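Local coordinates for putative sugar binding protein (Salmonella enterica subsp. enterica serovar Typhimurium, PDB 3KNZ) that probably binds phosphorylated sugars or related carbohydrate derivatives through its SIS fold, and may act in amino-sugar metabolism, at residues Ala274-Asp279 with Tyr301-Gln306. Numbering follows the deposited sequence.
Sequences ALIMLD and YRIGPQ
Asp279, Tyr301 and Arg302 bury the most surface where strands 273-278 and 300-304 run side by side in parallel. Just past the end of its strand, Asp279 lays its carboxylate over one face of the Arg302 guanidinium, OD1 standing 3.3 Å above the centre of that plane. OD2, over the same face but off toward NH2, forms a salt bridge to NH2 of Arg302 at 2.7 Å. The two flat groups are inclined by 47°, so the pairing is neither a coplanar two-pronged bridge nor a flat stack. A bend in the arginine chain at chi3 (66°) turns the guanidinium back across the strand pair, beside the selenium of selenomethionine Met277, whose side chain runs alongside. Asp287 of helix 284-296 forms a second salt bridge to NH2, and the carbonyl of Gln286 accepts a hydrogen bond from NH1.

On the other face of the sheet, CD1 of Ile303 meets CG2 of Ile276 and CD2 of Leu278, both at 3.7 Å, under helix 326-339. Tyr301 brings its ring edge to the Leu275 carbonyl, with CD1 3.4 Å from O; the same oxygen accepts the Tyr301 N-H at 2.9 Å. Tyr301 O in turn receives the Met277 N-H, and the alternation continues through Ile303 to Asp279 N, which donates to Ile303 O at 2.7 Å. Helix 284-296 completes the beta-alpha-beta crossover of this Rossmann-like SIS sheet. With carboxylates of Asp279 and Asp287 both on NH2, the arginine's charge is probably largely neutralised, and its side chain joins the end of strand 273-278 to the first turn of the crossover helix.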
ATOM      1  N   ALA A 274     -16.253  -8.234  13.488  1.00 23.87           N
ATOM      2  CA  ALA A 274     -17.460  -7.660  12.904  1.00 23.64           C
ATOM      3  C   ALA A 274     -17.093  -7.227  11.500  1.00 23.25           C
ATOM      4  O   ALA A 274     -16.012  -6.680  11.270  1.00 23.67           O
ATOM      5  CB  ALA A 274     -17.959  -6.472  13.708  1.00 23.21           C
ATOM      6  N   LEU A 275     -17.978  -7.500  10.554  1.00 22.95           N
ATOM      7  CA  LEU A 275     -17.733  -7.128   9.177  1.00 23.16           C
ATOM      8  C   LEU A 275     -18.720  -6.052   8.749  1.00 23.12           C
ATOM      9  O   LEU A 275     -19.918  -6.152   9.026  1.00 23.33           O
ATOM     10  CB  LEU A 275     -17.887  -8.344   8.257  1.00 23.37           C
ATOM     11  CG  LEU A 275     -17.561  -8.120   6.776  1.00 23.04           C
ATOM     12  CD1 LEU A 275     -16.096  -7.735   6.609  1.00 21.79           C
ATOM     13  CD2 LEU A 275     -17.877  -9.362   5.957  1.00 20.51           C
ATOM     14  N   ILE A 276     -18.198  -5.005   8.124  1.00 22.45           N
ATOM     15  CA  ILE A 276     -19.017  -3.986   7.516  1.00 22.40           C
ATOM     16  C   ILE A 276     -18.628  -4.113   6.064  1.00 23.65           C
ATOM     17  O   ILE A 276     -17.448  -4.054   5.715  1.00 23.22           O
ATOM     18  CB  ILE A 276     -18.750  -2.575   8.045  1.00 23.00           C
ATOM     19  CG1 ILE A 276     -19.122  -2.490   9.536  1.00 22.83           C
ATOM     20  CG2 ILE A 276     -19.571  -1.567   7.251  1.00 21.01           C
ATOM     21  CD1 ILE A 276     -18.852  -1.146  10.186  1.00 19.02           C
HETATM   22  N   MSE A 277     -19.619  -4.331   5.215  1.00 24.91           N
HETATM   23  CA  MSE A 277     -19.372  -4.573   3.814  1.00 25.03           C
HETATM   24  C   MSE A 277     -20.131  -3.550   3.002  1.00 24.71           C
HETATM   25  O   MSE A 277     -21.270  -3.208   3.331  1.00 24.10           O
HETATM   26  CB  MSE A 277     -19.867  -5.978   3.478  1.00 26.06           C
HETATM   27  CG  MSE A 277     -19.267  -6.608   2.240  1.00 30.17           C
HETATM   28 SE   MSE A 277     -20.051  -8.365   1.916  0.75 38.43          SE
HETATM   29  CE  MSE A 277     -20.193  -8.987   3.750  1.00 17.04           C
ATOM     30  N   LEU A 278     -19.483  -3.046   1.957  1.00 25.11           N
ATOM     31  CA  LEU A 278     -20.095  -2.084   1.049  1.00 24.58           C
ATOM     32  C   LEU A 278     -20.569  -2.831  -0.190  1.00 25.03           C
ATOM     33  O   LEU A 278     -19.768  -3.480  -0.879  1.00 25.31           O
ATOM     34  CB  LEU A 278     -19.094  -0.996   0.647  1.00 23.81           C
ATOM     35  CG  LEU A 278     -18.490  -0.190   1.801  1.00 23.41           C
ATOM     36  CD1 LEU A 278     -17.532   0.894   1.282  1.00 18.75           C
ATOM     37  CD2 LEU A 278     -19.592   0.430   2.655  1.00 22.95           C
ATOM     38  N   ASP A 279     -21.872  -2.756  -0.452  1.00 25.20           N
ATOM     39  CA  ASP A 279     -22.470  -3.407  -1.609  1.00 25.87           C
ATOM     40  C   ASP A 279     -23.124  -2.375  -2.521  1.00 26.51           C
ATOM     41  O   ASP A 279     -24.340  -2.207  -2.497  1.00 25.42           O
ATOM     42  CB  ASP A 279     -23.521  -4.444  -1.191  1.00 25.57           C
ATOM     43  CG  ASP A 279     -22.918  -5.661  -0.517  1.00 26.53           C
ATOM     44  OD1 ASP A 279     -22.693  -5.621   0.712  1.00 28.10           O
ATOM     45  OD2 ASP A 279     -22.726  -6.681  -1.213  1.00 28.52           O
ATOM     46  N   TYR A 301     -22.738  -6.452   8.710  1.00 24.01           N
ATOM     47  CA  TYR A 301     -23.466  -5.225   8.368  1.00 23.81           C
ATOM     48  C   TYR A 301     -23.173  -4.819   6.927  1.00 24.27           C
ATOM     49  O   TYR A 301     -22.043  -4.474   6.596  1.00 24.70           O
ATOM     50  CB  TYR A 301     -23.037  -4.093   9.305  1.00 23.43           C
ATOM     51  CG  TYR A 301     -23.160  -4.432  10.772  1.00 24.50           C
ATOM     52  CD1 TYR A 301     -22.149  -5.129  11.432  1.00 25.06           C
ATOM     53  CD2 TYR A 301     -24.283  -4.059  11.501  1.00 24.26           C
ATOM     54  CE1 TYR A 301     -22.259  -5.446  12.764  1.00 24.83           C
ATOM     55  CE2 TYR A 301     -24.399  -4.370  12.834  1.00 25.10           C
ATOM     56  CZ  TYR A 301     -23.387  -5.062  13.461  1.00 25.91           C
ATOM     57  OH  TYR A 301     -23.500  -5.364  14.796  1.00 28.66           O
ATOM     58  N   ARG A 302     -24.196  -4.841   6.084  1.00 24.44           N
ATOM     59  CA  ARG A 302     -24.043  -4.524   4.671  1.00 24.78           C
ATOM     60  C   ARG A 302     -24.665  -3.175   4.331  1.00 24.39           C
ATOM     61  O   ARG A 302     -25.744  -2.841   4.802  1.00 24.89           O
ATOM     62  CB  ARG A 302     -24.647  -5.657   3.826  1.00 25.61           C
ATOM     63  CG  ARG A 302     -23.863  -6.971   3.950  1.00 25.87           C
ATOM     64  CD  ARG A 302     -24.624  -8.193   3.443  1.00 30.17           C
ATOM     65  NE  ARG A 302     -24.875  -8.187   2.001  1.00 34.09           N
ATOM     66  CZ  ARG A 302     -24.029  -8.630   1.077  1.00 37.11           C
ATOM     67  NH1 ARG A 302     -22.847  -9.104   1.426  1.00 49.36           N
ATOM     68  NH2 ARG A 302     -24.349  -8.590  -0.202  1.00 34.78           N
ATOM     69  N   ILE A 303     -23.959  -2.399   3.515  1.00 23.99           N
ATOM     70  CA  ILE A 303     -24.393  -1.068   3.122  1.00 23.01           C
ATOM     71  C   ILE A 303     -24.556  -0.988   1.619  1.00 22.95           C
ATOM     72  O   ILE A 303     -23.598  -1.159   0.879  1.00 21.59           O
ATOM     73  CB  ILE A 303     -23.353  -0.012   3.526  1.00 23.19           C
ATOM     74  CG1 ILE A 303     -23.149  -0.006   5.048  1.00 22.16           C
ATOM     75  CG2 ILE A 303     -23.786   1.364   3.035  1.00 21.12           C
ATOM     76  CD1 ILE A 303     -21.906   0.760   5.499  1.00 20.46           C
ATOM     77  N   GLY A 304     -25.773  -0.718   1.166  1.00 24.16           N
ATOM     78  CA  GLY A 304     -26.039  -0.607  -0.265  1.00 24.81           C
ATOM     79  C   GLY A 304     -27.497  -0.336  -0.554  1.00 25.04           C
ATOM     80  O   GLY A 304     -28.315  -0.329   0.359  1.00 25.65           O
ATOM     81  N   PRO A 305     -27.829  -0.102  -1.829  1.00 25.41           N
ATOM     82  CA  PRO A 305     -29.209   0.154  -2.235  1.00 25.80           C
ATOM     83  C   PRO A 305     -30.089  -1.088  -2.253  1.00 26.76           C
ATOM     84  O   PRO A 305     -31.285  -0.983  -2.007  1.00 27.84           O
ATOM     85  CB  PRO A 305     -29.068   0.719  -3.652  1.00 25.45           C
ATOM     86  CG  PRO A 305     -27.774   0.212  -4.136  1.00 26.01           C
ATOM     87  CD  PRO A 305     -26.882   0.087  -2.938  1.00 25.19           C
ATOM     88  N   GLN A 306     -29.520  -2.257  -2.530  1.00 27.63           N
ATOM     89  CA  GLN A 306     -30.325  -3.481  -2.586  1.00 28.13           C
ATOM     90  C   GLN A 306     -30.015  -4.520  -1.500  1.00 27.61           C
ATOM     91  O   GLN A 306     -30.393  -5.677  -1.617  1.00 27.34           O
ATOM     92  CB  GLN A 306     -30.268  -4.086  -3.992  1.00 28.36           C
ATOM     93  CG  GLN A 306     -31.143  -3.309  -4.975  1.00 33.79           C
ATOM     94  CD  GLN A 306     -31.135  -3.881  -6.378  1.00 40.11           C
ATOM     95  OE1 GLN A 306     -30.145  -3.772  -7.106  1.00 44.44           O
ATOM     96  NE2 GLN A 306     -32.263  -4.456  -6.783  1.00 44.95           N
TER
HETATM   97  O   HOH W   1     -26.954  -3.362  -2.984  1.00 21.00           O